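Local coordinates for GIL01 gp7 (Bacillus phage pGIL01, PDB 6N7O), which is a small dimeric phage protein that inhibits the LexA repressor of its bacterial host, at residues D5-L8 and D9-E13; Q20-K24 and S25-D29. All blocks are in the same frame, centred on the assembly; numbering follows the deposited sequence.

Contact 1 of 2, residues D5-L8 and D9-E13; sequences DKLL and DFIIE
Ile11 reaches back along the helix towards Leu7 and Leu8, one turn earlier. Its CB lies 3.5 Å from Leu8 O. CG1 drops over the backbone of the previous turn, and Ile11 CG1 comes 3.4 Å from Leu7 O. CD1, at the end of the branch, meets both leucines. Ile11 CD1 packs against Leu8 CD2 at 4.1 Å and against Leu7 CG at a similar distance. The torsion chi1 of -68° directs this branch backwards, because it sets CG1 beside the backbone N and opposite the carbonyl carbon. The side chains of Leu8 and Ile11 run at a slant to one another.

All of this lies within helix 2-16, a regular alpha-helix. Asp9 N, Phe10 N, Ile11 N and Ile12 N donate in turn to the carbonyls of Asp5, Lys6, Leu7 and Leu8. The bond from Ile11 N to Leu7 O is 2.9 Å long, with an N-H...O angle of 164°. Ile12 runs its CG1 past Leu8 O at 3.2 Å.

On the polar side, a water bridges one turn. It donates to Asp9 OD1 at 2.7 Å and to Asp5 O at 3.2 Å. Asp5 O therefore accepts from both the water and Asp9 N. The buried side chains face other parts of the dimer. Leu7 packs on Val34 and Phe10 on Leu31, both of helix 24-34, while Ile11 packs on Leu31 of the second subunit. Glu13 OE2 lies at the edge of the Phe10 ring, in its plane, and forms a salt bridge with Arg30.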
loop_
_atom_site.group_PDB
_atom_site.type_symbol
_atom_site.label_atom_id
_atom_site.label_comp_id
_atom_site.label_asym_id
_atom_site.label_seq_id
_atom_site.Cartn_x
_atom_site.Cartn_y
_atom_site.Cartn_z
ATOM N N ASP A 5 -2.922 -7.808 9.078
ATOM C CA ASP A 5 -2.427 -9.011 8.420
ATOM C C ASP A 5 -2.499 -8.869 6.904
ATOM O O ASP A 5 -1.582 -9.286 6.189
ATOM C CB ASP A 5 -3.213 -10.238 8.892
ATOM C CG ASP A 5 -2.927 -10.600 10.359
ATOM O OD1 ASP A 5 -1.835 -10.263 10.873
ATOM O OD2 ASP A 5 -3.802 -11.228 10.999
ATOM N N LYS A 6 -3.574 -8.256 6.397
ATOM C CA LYS A 6 -3.666 -8.031 4.956
ATOM C C LYS A 6 -2.591 -7.068 4.488
ATOM O O LYS A 6 -2.038 -7.226 3.391
ATOM C CB LYS A 6 -5.045 -7.486 4.582
ATOM C CG LYS A 6 -6.190 -8.444 4.746
ATOM C CD LYS A 6 -7.487 -7.734 4.404
ATOM C CE LYS A 6 -8.670 -8.664 4.456
ATOM N NZ LYS A 6 -9.882 -7.970 3.946
ATOM N N LEU A 7 -2.292 -6.048 5.293
ATOM C CA LEU A 7 -1.230 -5.123 4.918
ATOM C C LEU A 7 0.108 -5.842 4.853
ATOM O O LEU A 7 0.856 -5.694 3.882
ATOM C CB LEU A 7 -1.180 -3.953 5.903
ATOM C CG LEU A 7 -0.070 -2.925 5.649
ATOM C CD1 LEU A 7 -0.215 -2.300 4.249
ATOM C CD2 LEU A 7 -0.090 -1.833 6.726
ATOM N N LEU A 8 0.430 -6.636 5.878
ATOM C CA LEU A 8 1.683 -7.382 5.857
ATOM C C LEU A 8 1.750 -8.332 4.661
ATOM O O LEU A 8 2.808 -8.474 4.039
ATOM C CB LEU A 8 1.860 -8.134 7.173
ATOM C CG LEU A 8 2.360 -7.228 8.308
ATOM C CD1 LEU A 8 2.348 -7.920 9.659
ATOM C CD2 LEU A 8 3.764 -6.687 8.001
ATOM N N ASP A 9 0.631 -8.973 4.309
ATOM C CA ASP A 9 0.659 -9.852 3.140
ATOM C C ASP A 9 0.894 -9.074 1.848
ATOM O O ASP A 9 1.548 -9.589 0.929
ATOM C CB ASP A 9 -0.627 -10.684 3.053
ATOM C CG ASP A 9 -0.619 -11.872 4.016
ATOM O OD1 ASP A 9 0.458 -12.207 4.551
ATOM O OD2 ASP A 9 -1.685 -12.480 4.244
ATOM N N PHE A 10 0.393 -7.831 1.749
ATOM C CA PHE A 10 0.707 -7.020 0.578
ATOM C C PHE A 10 2.180 -6.650 0.565
ATOM O O PHE A 10 2.827 -6.708 -0.487
ATOM C CB PHE A 10 -0.173 -5.763 0.545
ATOM C CG PHE A 10 0.066 -4.875 -0.651
ATOM C CD1 PHE A 10 0.262 -5.415 -1.918
ATOM C CD2 PHE A 10 0.067 -3.493 -0.515
ATOM C CE1 PHE A 10 0.454 -4.589 -3.020
ATOM C CE2 PHE A 10 0.252 -2.663 -1.613
ATOM C CZ PHE A 10 0.460 -3.205 -2.868
ATOM N N ILE A 11 2.742 -6.306 1.727
ATOM C CA ILE A 11 4.176 -6.038 1.801
ATOM C C ILE A 11 4.974 -7.251 1.335
ATOM O O ILE A 11 5.980 -7.117 0.620
ATOM C CB ILE A 11 4.564 -5.616 3.230
ATOM C CG1 ILE A 11 3.969 -4.247 3.549
ATOM C CG2 ILE A 11 6.072 -5.575 3.398
ATOM C CD1 ILE A 11 4.023 -3.890 5.037
ATOM N N ILE A 12 4.553 -8.451 1.735
ATOM C CA ILE A 12 5.241 -9.665 1.293
ATOM C C ILE A 12 5.110 -9.823 -0.219
ATOM O O ILE A 12 6.083 -10.167 -0.907
ATOM C CB ILE A 12 4.696 -10.895 2.041
ATOM C CG1 ILE A 12 5.018 -10.789 3.529
ATOM C CG2 ILE A 12 5.295 -12.199 1.474
ATOM C CD1 ILE A 12 4.260 -11.764 4.362
ATOM N N GLU A 13 3.906 -9.583 -0.756
ATOM C CA GLU A 13 3.709 -9.663 -2.201
ATOM C C GLU A 13 4.669 -8.747 -2.952
ATOM O O GLU A 13 5.208 -9.131 -3.995
ATOM C CB GLU A 13 2.255 -9.331 -2.563
ATOM C CG GLU A 13 1.980 -9.433 -4.053
ATOM C CD GLU A 13 0.604 -8.889 -4.456
ATOM O OE1 GLU A 13 0.340 -8.838 -5.665
ATOM O OE2 GLU A 13 -0.206 -8.520 -3.569
HETATM O O HOH W 1 0.413 -11.554 7.215
#

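Contact 2 of 2, residues Q20-K24 and S25-D29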
loop_
_atom_site.group_PDB
_atom_site.type_symbol
_atom_site.label_atom_id
_atom_site.label_comp_id
_atom_site.label_asym_id
_atom_site.label_seq_id
_atom_site.Cartn_x
_atom_site.Cartn_y
_atom_site.Cartn_z
ATOM N N GLN A 20 11.630 -3.675 -9.708
ATOM C CA GLN A 20 12.167 -2.496 -9.038
ATOM C C GLN A 20 11.171 -1.349 -8.956
ATOM O O GLN A 20 11.263 -0.520 -8.043
ATOM C CB GLN A 20 13.418 -2.031 -9.767
ATOM C CG GLN A 20 14.596 -2.899 -9.423
ATOM C CD GLN A 20 14.915 -2.812 -7.951
ATOM O OE1 GLN A 20 14.682 -3.755 -7.190
ATOM N NE2 GLN A 20 15.424 -1.656 -7.537
ATOM N N VAL A 21 10.259 -1.254 -9.923
ATOM C CA VAL A 21 9.168 -0.295 -9.914
ATOM C C VAL A 21 7.886 -1.082 -10.113
ATOM O O VAL A 21 7.883 -2.188 -10.659
ATOM C CB VAL A 21 9.301 0.809 -10.996
ATOM C CG1 VAL A 21 10.615 1.569 -10.833
ATOM C CG2 VAL A 21 9.187 0.212 -12.382
ATOM N N VAL A 22 6.782 -0.509 -9.653
ATOM C CA VAL A 22 5.495 -1.185 -9.724
ATOM C C VAL A 22 4.446 -0.197 -10.197
ATOM O O VAL A 22 4.576 1.016 -10.010
ATOM C CB VAL A 22 5.066 -1.792 -8.380
ATOM C CG1 VAL A 22 5.965 -2.972 -8.038
ATOM C CG2 VAL A 22 5.107 -0.729 -7.285
ATOM N N SER A 23 3.394 -0.738 -10.799
ATOM C CA SER A 23 2.302 0.087 -11.286
ATOM C C SER A 23 1.630 0.811 -10.124
ATOM O O SER A 23 1.204 0.184 -9.154
ATOM C CB SER A 23 1.292 -0.785 -12.045
ATOM O OG SER A 23 0.002 -0.194 -12.096
ATOM N N LYS A 24 1.517 2.138 -10.238
ATOM C CA LYS A 24 0.867 2.905 -9.180
ATOM C C LYS A 24 -0.601 2.516 -9.048
ATOM O O LYS A 24 -1.126 2.390 -7.935
ATOM C CB LYS A 24 0.996 4.402 -9.464
ATOM C CG LYS A 24 0.688 5.314 -8.281
ATOM C CD LYS A 24 0.698 6.780 -8.685
ATOM C CE LYS A 24 -0.598 7.205 -9.386
ATOM N NZ LYS A 24 -0.565 8.594 -9.861
ATOM N N SER A 25 -1.287 2.349 -10.180
ATOM C CA SER A 25 -2.686 1.945 -10.126
ATOM C C SER A 25 -2.848 0.609 -9.407
ATOM O O SER A 25 -3.816 0.415 -8.659
ATOM C CB SER A 25 -3.269 1.873 -11.536
ATOM O OG SER A 25 -2.580 0.906 -12.299
ATOM N N TYR A 26 -1.908 -0.324 -9.612
ATOM C CA TYR A 26 -1.975 -1.599 -8.904
ATOM C C TYR A 26 -1.814 -1.411 -7.398
ATOM O O TYR A 26 -2.548 -2.021 -6.613
ATOM C CB TYR A 26 -0.912 -2.570 -9.415
ATOM C CG TYR A 26 -1.038 -3.927 -8.754
ATOM C CD1 TYR A 26 -2.139 -4.729 -9.004
ATOM C CD2 TYR A 26 -0.076 -4.391 -7.868
ATOM C CE1 TYR A 26 -2.280 -5.967 -8.402
ATOM C CE2 TYR A 26 -0.203 -5.634 -7.259
ATOM C CZ TYR A 26 -1.310 -6.421 -7.532
ATOM O OH TYR A 26 -1.462 -7.664 -6.948
ATOM N N VAL A 27 -0.831 -0.605 -6.979
ATOM C CA VAL A 27 -0.645 -0.350 -5.547
ATOM C C VAL A 27 -1.918 0.235 -4.952
ATOM O O VAL A 27 -2.378 -0.182 -3.883
ATOM C CB VAL A 27 0.564 0.577 -5.305
ATOM C CG1 VAL A 27 0.653 1.014 -3.851
ATOM C CG2 VAL A 27 1.869 -0.116 -5.724
ATOM N N ILE A 28 -2.510 1.206 -5.641
ATOM C CA ILE A 28 -3.737 1.821 -5.139
ATOM C C ILE A 28 -4.850 0.785 -5.041
ATOM O O ILE A 28 -5.556 0.705 -4.029
ATOM C CB ILE A 28 -4.139 2.993 -6.045
ATOM C CG1 ILE A 28 -3.160 4.160 -5.854
ATOM C CG2 ILE A 28 -5.602 3.389 -5.795
ATOM C CD1 ILE A 28 -3.361 5.286 -6.858
ATOM N N ASP A 29 -5.029 -0.021 -6.094
ATOM C CA ASP A 29 -6.056 -1.062 -6.061
ATOM C C ASP A 29 -5.864 -1.976 -4.858
ATOM O O ASP A 29 -6.825 -2.297 -4.153
ATOM C CB ASP A 29 -6.037 -1.890 -7.346
ATOM C CG ASP A 29 -6.684 -1.177 -8.526
ATOM O OD1 ASP A 29 -7.299 -0.105 -8.341
ATOM O OD2 ASP A 29 -6.581 -1.705 -9.656
#
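Ser23 OG accepts from the backbone of the helix that follows it: Tyr26 N donates to Ser23 OG at 3.1 Å. Ser23 sits at the N-cap of helix 24-34, where strand 21-23 passes into the helix, and the bond from Tyr26 N is its capping bond. In one of the two conformers of Ser25, its OG also lies near Ser23 OG, but this contact is doubtful. With chi1 at 157°, the hydroxyl swings away from Ser23 N, on the side of its own carbonyl carbon, and meets the first turn. Ser23 O takes Val27 N at 3.1 Å, so the backbone and side chain of one serine both accept from this turn. Lys24 O accepts from Ile28 N at 2.9 Å.

The strand and helix segments meet at 67°. Val22 and Ser23 pair with an antiparallel strand of the second subunit, which carries the sheet across the dimer interface. The Lys24 chain bends at chi3, and its NZ donates to Lys19 O of the second subunit. Tyr26 OH probably hydrogen-bonds Glu13 OE1 in the same chain. On the buried side, the side chains of Val22 and Val27 cross at about a right angle, and CG2 of Val22 touches CG2 of Val27 at 3.6 Å.

Overall arrangement
From the N terminus, the chain first forms helix 2-16, and contact 1 lies wholly within it. A connection then leads to strand 21-23, and contact 2 spans the junction where this strand passes into helix 24-34. The two contacts are in series and neither encloses the other. Each is local and closes no long loop. The centres of contact 1 and contact 2 are about 14 Å apart, on opposite sides of the chain's centre. They still touch, through the pair of Glu13 and Tyr26 and where Phe10 CZ packs near Val27 CA. These links tie the first helix to the second. Both contacts also touch the second subunit.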